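Local coordinates for protein Bd3460 (Bdellovibrio bacteriovorus, PDB 5CEC) that is an ankyrin-repeat immunity protein that binds the predatory endopeptidase Bd3459 and probably shields Bdellovibrio from its own enzyme during prey invasion, at residues B[110-115]-B[143-148]; B[99-104]-B[122-127]. All coordinates share one frame; numbering follows the deposited sequence.

Contact 1 of 2, residues B[110-115]-B[143-148]; sequences DVAEEL and KKTAES
One carboxylate does most of the work of joining helix 109-117 to helix 143-152, two helices of the ankyrin stack whose segments here run nearly parallel, inclined by 17° with axes 9.9 Å apart at closest approach. Along 110-115 the first residue to reach across is A112, whose CB lies 4.1 Å from CG2 of T145; this small apolar touch is on the buried side of the helix pair. E113 carries the rest. Its CG stands anti to the carbonyl carbon, and a bend at chi2 (-66°) folds the chain so that both carboxylate oxygens serve hydroxyls about one helical turn apart. S148 OG donates to E113 OE1 (2.8 Å), which accepts through its syn lone pair, on the side of the other oxygen, whereas T145 OG1 donates to OE2 of E113 at 2.8 Å from above the carboxylate plane, 32° out of it. Gripped at both oxygens, the group has its rotation fixed. The extended K144 runs alongside, its NZ 4.9 Å from E113 OE1: too far for a bond, but near enough perhaps to favour the charged carboxylate. Inward, A112 packs on L100 and V104 of helix 99-105; on the far face of 143-148, K143, A146 and E147 pack on F182 of helix 177-185.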
ATOM      1  N   ASP B 110      -1.200 -13.426  -4.046  1.00 17.81           N
ATOM      2  CA  ASP B 110      -1.724 -14.381  -3.058  1.00 18.82           C
ATOM      3  C   ASP B 110      -3.131 -14.886  -3.421  1.00 17.67           C
ATOM      4  O   ASP B 110      -3.435 -16.092  -3.336  1.00 19.36           O
ATOM      5  CB  ASP B 110      -1.704 -13.783  -1.635  1.00 21.07           C
ATOM      6  CG  ASP B 110      -2.480 -12.383  -1.502  1.00 26.10           C
ATOM      7  OD1 ASP B 110      -2.799 -11.639  -2.523  1.00 27.10           O
ATOM      8  OD2 ASP B 110      -2.768 -12.041  -0.325  1.00 33.87           O
ATOM      9  N   VAL B 111      -3.979 -13.960  -3.843  1.00 17.24           N
ATOM     10  CA  VAL B 111      -5.313 -14.297  -4.283  1.00 16.65           C
ATOM     11  C   VAL B 111      -5.241 -15.150  -5.547  1.00 15.93           C
ATOM     12  O   VAL B 111      -5.959 -16.158  -5.690  1.00 16.11           O
ATOM     13  CB  VAL B 111      -6.178 -13.040  -4.504  1.00 16.63           C
ATOM     14  CG1 VAL B 111      -7.469 -13.413  -5.207  1.00 16.73           C
ATOM     15  CG2 VAL B 111      -6.483 -12.347  -3.182  1.00 17.90           C
ATOM     16  N   ALA B 112      -4.375 -14.766  -6.465  1.00 14.86           N
ATOM     17  CA  ALA B 112      -4.250 -15.515  -7.720  1.00 15.78           C
ATOM     18  C   ALA B 112      -3.884 -16.976  -7.389  1.00 15.66           C
ATOM     19  O   ALA B 112      -4.474 -17.911  -7.968  1.00 16.13           O
ATOM     20  CB  ALA B 112      -3.185 -14.905  -8.625  1.00 15.79           C
ATOM     21  N   GLU B 113      -2.910 -17.181  -6.492  1.00 17.22           N
ATOM     22  CA  GLU B 113      -2.542 -18.537  -6.110  1.00 17.91           C
ATOM     23  C   GLU B 113      -3.698 -19.312  -5.534  1.00 17.34           C
ATOM     24  O   GLU B 113      -3.870 -20.487  -5.872  1.00 18.65           O
ATOM     25  CB  GLU B 113      -1.348 -18.569  -5.152  1.00 17.79           C
ATOM     26  CG  GLU B 113      -0.048 -18.137  -5.812  1.00 19.71           C
ATOM     27  CD  GLU B 113       0.382 -19.118  -6.869  1.00 23.60           C
ATOM     28  OE1 GLU B 113       0.771 -20.248  -6.514  1.00 29.59           O
ATOM     29  OE2 GLU B 113       0.245 -18.784  -8.053  1.00 25.86           O
ATOM     30  N   GLU B 114      -4.475 -18.659  -4.673  1.00 17.32           N
ATOM     31  CA  GLU B 114      -5.649 -19.273  -4.071  1.00 18.18           C
ATOM     32  C   GLU B 114      -6.627 -19.698  -5.147  1.00 17.13           C
ATOM     33  O   GLU B 114      -7.173 -20.789  -5.086  1.00 18.39           O
ATOM     34  CB  GLU B 114      -6.305 -18.304  -3.083  1.00 18.55           C
ATOM     35  CG  GLU B 114      -7.462 -18.886  -2.282  1.00 22.68           C
ATOM     36  CD  GLU B 114      -7.051 -19.880  -1.206  1.00 25.64           C
ATOM     37  OE1 GLU B 114      -5.865 -19.922  -0.809  1.00 32.15           O
ATOM     38  OE2 GLU B 114      -7.944 -20.619  -0.754  1.00 33.64           O
ATOM     39  N   LEU B 115      -6.897 -18.816  -6.106  1.00 15.87           N
ATOM     40  CA  LEU B 115      -7.868 -19.089  -7.168  1.00 15.42           C
ATOM     41  C   LEU B 115      -7.409 -20.221  -8.073  1.00 16.72           C
ATOM     42  O   LEU B 115      -8.198 -21.121  -8.424  1.00 17.08           O
ATOM     43  CB  LEU B 115      -8.191 -17.832  -7.974  1.00 14.87           C
ATOM     44  CG  LEU B 115      -9.033 -16.800  -7.222  1.00 15.92           C
ATOM     45  CD1 LEU B 115      -9.026 -15.501  -7.991  1.00 17.22           C
ATOM     46  CD2 LEU B 115     -10.466 -17.249  -7.009  1.00 18.97           C
ATOM     47  N   LYS B 143       6.901 -14.535 -10.605  1.00 18.69           N
ATOM     48  CA  LYS B 143       7.388 -15.800 -11.099  1.00 20.80           C
ATOM     49  C   LYS B 143       6.624 -17.000 -10.545  1.00 19.99           C
ATOM     50  O   LYS B 143       6.347 -17.938 -11.277  1.00 20.88           O
ATOM     51  CB  LYS B 143       8.901 -15.925 -10.767  1.00 25.36           C
ATOM     52  CG  LYS B 143       9.584 -17.203 -11.214  1.00 30.88           C
ATOM     53  CD  LYS B 143      10.971 -17.355 -10.568  1.00 37.25           C
ATOM     54  CE  LYS B 143      12.116 -16.953 -11.479  1.00 42.78           C
ATOM     55  NZ  LYS B 143      13.336 -17.730 -11.116  1.00 48.02           N
ATOM     56  N   LYS B 144       6.276 -16.957  -9.268  1.00 19.41           N
ATOM     57  CA  LYS B 144       5.569 -18.068  -8.636  1.00 19.85           C
ATOM     58  C   LYS B 144       4.230 -18.291  -9.332  1.00 18.31           C
ATOM     59  O   LYS B 144       3.892 -19.422  -9.642  1.00 18.77           O
ATOM     60  CB  LYS B 144       5.369 -17.788  -7.148  1.00 22.01           C
ATOM     61  CG  LYS B 144       4.600 -18.870  -6.395  1.00 25.30           C
ATOM     62  CD  LYS B 144       4.559 -18.578  -4.900  1.00 30.95           C
ATOM     63  CE  LYS B 144       3.755 -19.632  -4.153  1.00 36.98           C
ATOM     64  NZ  LYS B 144       3.692 -19.354  -2.691  1.00 45.20           N
ATOM     65  N   THR B 145       3.472 -17.223  -9.585  1.00 16.96           N
ATOM     66  CA  THR B 145       2.182 -17.380 -10.247  1.00 15.86           C
ATOM     67  C   THR B 145       2.342 -17.750 -11.717  1.00 16.12           C
ATOM     68  O   THR B 145       1.596 -18.563 -12.229  1.00 16.88           O
ATOM     69  CB  THR B 145       1.279 -16.158 -10.021  1.00 15.90           C
ATOM     70  OG1 THR B 145       0.885 -16.129  -8.649  1.00 18.60           O
ATOM     71  CG2 THR B 145       0.014 -16.232 -10.858  1.00 15.97           C
ATOM     72  N   ALA B 146       3.354 -17.210 -12.383  1.00 15.95           N
ATOM     73  CA  ALA B 146       3.613 -17.626 -13.753  1.00 17.32           C
ATOM     74  C   ALA B 146       3.839 -19.164 -13.802  1.00 17.66           C
ATOM     75  O   ALA B 146       3.334 -19.850 -14.695  1.00 18.51           O
ATOM     76  CB  ALA B 146       4.815 -16.867 -14.319  1.00 19.10           C
ATOM     77  N   GLU B 147       4.637 -19.678 -12.866  1.00 18.17           N
ATOM     78  CA  GLU B 147       4.891 -21.133 -12.742  1.00 18.98           C
ATOM     79  C   GLU B 147       3.596 -21.899 -12.444  1.00 19.20           C
ATOM     80  O   GLU B 147       3.360 -22.943 -13.024  1.00 20.67           O
ATOM     81  CB  GLU B 147       5.972 -21.419 -11.687  1.00 21.82           C
ATOM     82  CG  GLU B 147       7.337 -20.950 -12.113  1.00 25.67           C
ATOM     83  CD  GLU B 147       8.455 -21.220 -11.148  1.00 32.14           C
ATOM     84  OE1 GLU B 147       8.239 -21.223  -9.922  1.00 39.13           O
ATOM     85  OE2 GLU B 147       9.591 -21.407 -11.639  1.00 39.92           O
ATOM     86  N   SER B 148       2.766 -21.382 -11.541  1.00 17.98           N
ATOM     87  CA  SER B 148       1.501 -22.028 -11.247  1.00 18.84           C
ATOM     88  C   SER B 148       0.592 -22.131 -12.464  1.00 17.15           C
ATOM     89  O   SER B 148      -0.105 -23.131 -12.644  1.00 19.69           O
ATOM     90  CB  SER B 148       0.786 -21.340 -10.095  1.00 19.33           C
ATOM     91  OG  SER B 148       1.531 -21.463  -8.879  1.00 21.14           O
TER

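Contact 2 of 2, residues B[99-104]-B[122-127]; sequences ALAFAV and VDIIVA
Three aliphatic side chains of the loop segment 122-127, V122, I124 and V126, meet two neighbouring residues at the start of an inner ankyrin helix. I124 is central: its CG1 occupies the crowded position between backbone N and carbonyl carbon (chi1 64°), and from there the chain extends anti (chi2 -179°), sending CD1 tip-first onto the helix. That methyl lies 3.8 Å from A101 N and 4.0 Å from A101 CB, and it also reaches L100 CB. Because A101 has only a methyl to offer, the loop backbone can come close, with the A101 and V126 CA atoms 5.8 Å apart; V126 CG1 then meets the same CB at 4.1 Å. L100, its CG anti to the backbone N, lies side by side with V122 and points the same way, CD2 to CG1 at 4.1 Å. The whole interface is buried and apolar, a hydrophobic seam within a single predicted repeat (95-127). Beyond it the loop is held by backbone hydrogen bonds between I124 and L134 and between V126 and D132, while L100 and V104 pack on L134 of helix 134-141; A99 faces helix 66-72 of the preceding repeat.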
ATOM      1  N   ALA B  99     -12.400 -13.291 -12.108  1.00 13.66           N
ATOM      2  CA  ALA B  99     -11.767 -12.969 -10.834  1.00 13.86           C
ATOM      3  C   ALA B  99     -10.260 -13.192 -10.839  1.00 13.79           C
ATOM      4  O   ALA B  99      -9.516 -12.375 -10.291  1.00 13.67           O
ATOM      5  CB  ALA B  99     -12.390 -13.739  -9.665  1.00 14.95           C
ATOM      6  N   LEU B 100      -9.815 -14.284 -11.462  1.00 12.60           N
ATOM      7  CA  LEU B 100      -8.383 -14.557 -11.515  1.00 13.35           C
ATOM      8  C   LEU B 100      -7.661 -13.477 -12.313  1.00 13.99           C
ATOM      9  O   LEU B 100      -6.555 -13.045 -11.921  1.00 14.10           O
ATOM     10  CB  LEU B 100      -8.126 -15.953 -12.090  1.00 14.23           C
ATOM     11  CG  LEU B 100      -6.649 -16.325 -12.251  1.00 14.10           C
ATOM     12  CD1 LEU B 100      -5.845 -16.201 -10.950  1.00 15.73           C
ATOM     13  CD2 LEU B 100      -6.535 -17.745 -12.792  1.00 15.42           C
ATOM     14  N   ALA B 101      -8.240 -13.047 -13.424  1.00 13.08           N
ATOM     15  CA  ALA B 101      -7.663 -11.908 -14.145  1.00 12.91           C
ATOM     16  C   ALA B 101      -7.625 -10.653 -13.316  1.00 12.49           C
ATOM     17  O   ALA B 101      -6.602  -9.970 -13.336  1.00 13.01           O
ATOM     18  CB  ALA B 101      -8.394 -11.664 -15.444  1.00 13.92           C
ATOM     19  N   PHE B 102      -8.661 -10.354 -12.572  1.00 12.87           N
ATOM     20  CA  PHE B 102      -8.632  -9.206 -11.650  1.00 12.99           C
ATOM     21  C   PHE B 102      -7.494  -9.308 -10.654  1.00 13.42           C
ATOM     22  O   PHE B 102      -6.803  -8.324 -10.403  1.00 14.20           O
ATOM     23  CB  PHE B 102      -9.954  -9.034 -10.915  1.00 13.77           C
ATOM     24  CG  PHE B 102     -10.978  -8.280 -11.685  1.00 13.51           C
ATOM     25  CD1 PHE B 102     -10.908  -6.908 -11.721  1.00 14.68           C
ATOM     26  CD2 PHE B 102     -12.011  -8.910 -12.395  1.00 14.26           C
ATOM     27  CE1 PHE B 102     -11.816  -6.163 -12.439  1.00 15.32           C
ATOM     28  CE2 PHE B 102     -12.950  -8.142 -13.086  1.00 15.25           C
ATOM     29  CZ  PHE B 102     -12.840  -6.775 -13.096  1.00 15.70           C
ATOM     30  N   ALA B 103      -7.281 -10.499 -10.103  1.00 13.26           N
ATOM     31  CA  ALA B 103      -6.241 -10.679  -9.097  1.00 14.35           C
ATOM     32  C   ALA B 103      -4.867 -10.443  -9.716  1.00 13.32           C
ATOM     33  O   ALA B 103      -4.068  -9.669  -9.191  1.00 13.80           O
ATOM     34  CB  ALA B 103      -6.314 -12.069  -8.498  1.00 14.74           C
ATOM     35  N   VAL B 104      -4.567 -11.128 -10.815  1.00 12.71           N
ATOM     36  CA  VAL B 104      -3.252 -10.993 -11.444  1.00 13.22           C
ATOM     37  C   VAL B 104      -3.000  -9.559 -11.849  1.00 12.95           C
ATOM     38  O   VAL B 104      -1.931  -8.983 -11.556  1.00 13.58           O
ATOM     39  CB  VAL B 104      -3.122 -11.980 -12.622  1.00 13.54           C
ATOM     40  CG1 VAL B 104      -1.938 -11.640 -13.500  1.00 13.65           C
ATOM     41  CG2 VAL B 104      -3.019 -13.391 -12.044  1.00 14.24           C
ATOM     42  N   VAL B 122      -6.874 -20.920 -16.020  1.00 15.83           N
ATOM     43  CA  VAL B 122      -5.710 -20.091 -16.249  1.00 16.33           C
ATOM     44  C   VAL B 122      -5.537 -19.672 -17.702  1.00 16.10           C
ATOM     45  O   VAL B 122      -4.741 -18.761 -17.978  1.00 15.55           O
ATOM     46  CB  VAL B 122      -4.421 -20.724 -15.703  1.00 16.31           C
ATOM     47  CG1 VAL B 122      -4.543 -21.028 -14.214  1.00 18.16           C
ATOM     48  CG2 VAL B 122      -4.060 -21.998 -16.464  1.00 17.07           C
ATOM     49  N   ASP B 123      -6.246 -20.330 -18.630  1.00 16.79           N
ATOM     50  CA  ASP B 123      -6.176 -19.988 -20.054  1.00 16.07           C
ATOM     51  C   ASP B 123      -7.201 -18.907 -20.357  1.00 16.31           C
ATOM     52  O   ASP B 123      -8.212 -19.124 -21.024  1.00 17.51           O
ATOM     53  CB  ASP B 123      -6.369 -21.204 -20.921  1.00 17.74           C
ATOM     54  CG  ASP B 123      -6.153 -20.929 -22.399  1.00 18.33           C
ATOM     55  OD1 ASP B 123      -5.732 -19.800 -22.776  1.00 18.97           O
ATOM     56  OD2 ASP B 123      -6.429 -21.846 -23.201  1.00 22.30           O
ATOM     57  N   ILE B 124      -6.878 -17.700 -19.902  1.00 14.37           N
ATOM     58  CA  ILE B 124      -7.771 -16.545 -20.025  1.00 14.35           C
ATOM     59  C   ILE B 124      -6.983 -15.345 -20.501  1.00 14.12           C
ATOM     60  O   ILE B 124      -5.732 -15.362 -20.519  1.00 14.19           O
ATOM     61  CB  ILE B 124      -8.498 -16.246 -18.701  1.00 14.81           C
ATOM     62  CG1 ILE B 124      -7.509 -15.829 -17.589  1.00 15.13           C
ATOM     63  CG2 ILE B 124      -9.338 -17.449 -18.294  1.00 15.33           C
ATOM     64  CD1 ILE B 124      -8.163 -15.536 -16.264  1.00 15.89           C
ATOM     65  N   ILE B 125      -7.724 -14.316 -20.914  1.00 14.57           N
ATOM     66  CA  ILE B 125      -7.186 -13.074 -21.458  1.00 14.77           C
ATOM     67  C   ILE B 125      -7.515 -11.917 -20.520  1.00 14.47           C
ATOM     68  O   ILE B 125      -8.616 -11.826 -19.991  1.00 16.73           O
ATOM     69  CB  ILE B 125      -7.816 -12.781 -22.842  1.00 16.30           C
ATOM     70  CG1 ILE B 125      -7.549 -13.927 -23.837  1.00 17.95           C
ATOM     71  CG2 ILE B 125      -7.353 -11.456 -23.437  1.00 16.88           C
ATOM     72  CD1 ILE B 125      -6.109 -14.286 -24.039  1.00 19.30           C
ATOM     73  N   VAL B 126      -6.526 -11.062 -20.300  1.00 13.51           N
ATOM     74  CA  VAL B 126      -6.703  -9.885 -19.463  1.00 13.84           C
ATOM     75  C   VAL B 126      -7.099  -8.700 -20.357  1.00 13.55           C
ATOM     76  O   VAL B 126      -6.847  -8.680 -21.562  1.00 15.37           O
ATOM     77  CB  VAL B 126      -5.463  -9.578 -18.591  1.00 14.18           C
ATOM     78  CG1 VAL B 126      -5.107 -10.799 -17.739  1.00 14.54           C
ATOM     79  CG2 VAL B 126      -4.227  -9.139 -19.395  1.00 14.13           C
ATOM     80  N   ALA B 127      -7.677  -7.710 -19.725  1.00 14.34           N
ATOM     81  CA  ALA B 127      -8.206  -6.562 -20.438  1.00 14.24           C
ATOM     82  C   ALA B 127      -7.085  -5.760 -21.105  1.00 14.00           C
ATOM     83  O   ALA B 127      -5.915  -5.824 -20.692  1.00 14.90           O
ATOM     84  CB  ALA B 127      -8.982  -5.659 -19.490  1.00 15.42           C
TER

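Contacts 1 and 2 lie about 11 Å apart between centres and share the helical hairpin made by helices 99-105 and 109-117. Its two helices pack directly: L100 CD1 is 3.7 Å from A112 CA, L100 CA is 3.7 Å from L115 CD1, and V111 CG1 is 3.7 Å from A103 CB. L100 and A112 thus each serve two interfaces. Contact 2 ties the first helix of the hairpin to the loop leading on to helix 134-141, and contact 1 links the second to helix 143-152 with polar bonds. Contact 2 also comes within reach of the enzyme: F102 packs on R392 of the Bd3459 chain and A127 on S393 of that chain, whereas neither segment of contact 1 touches it.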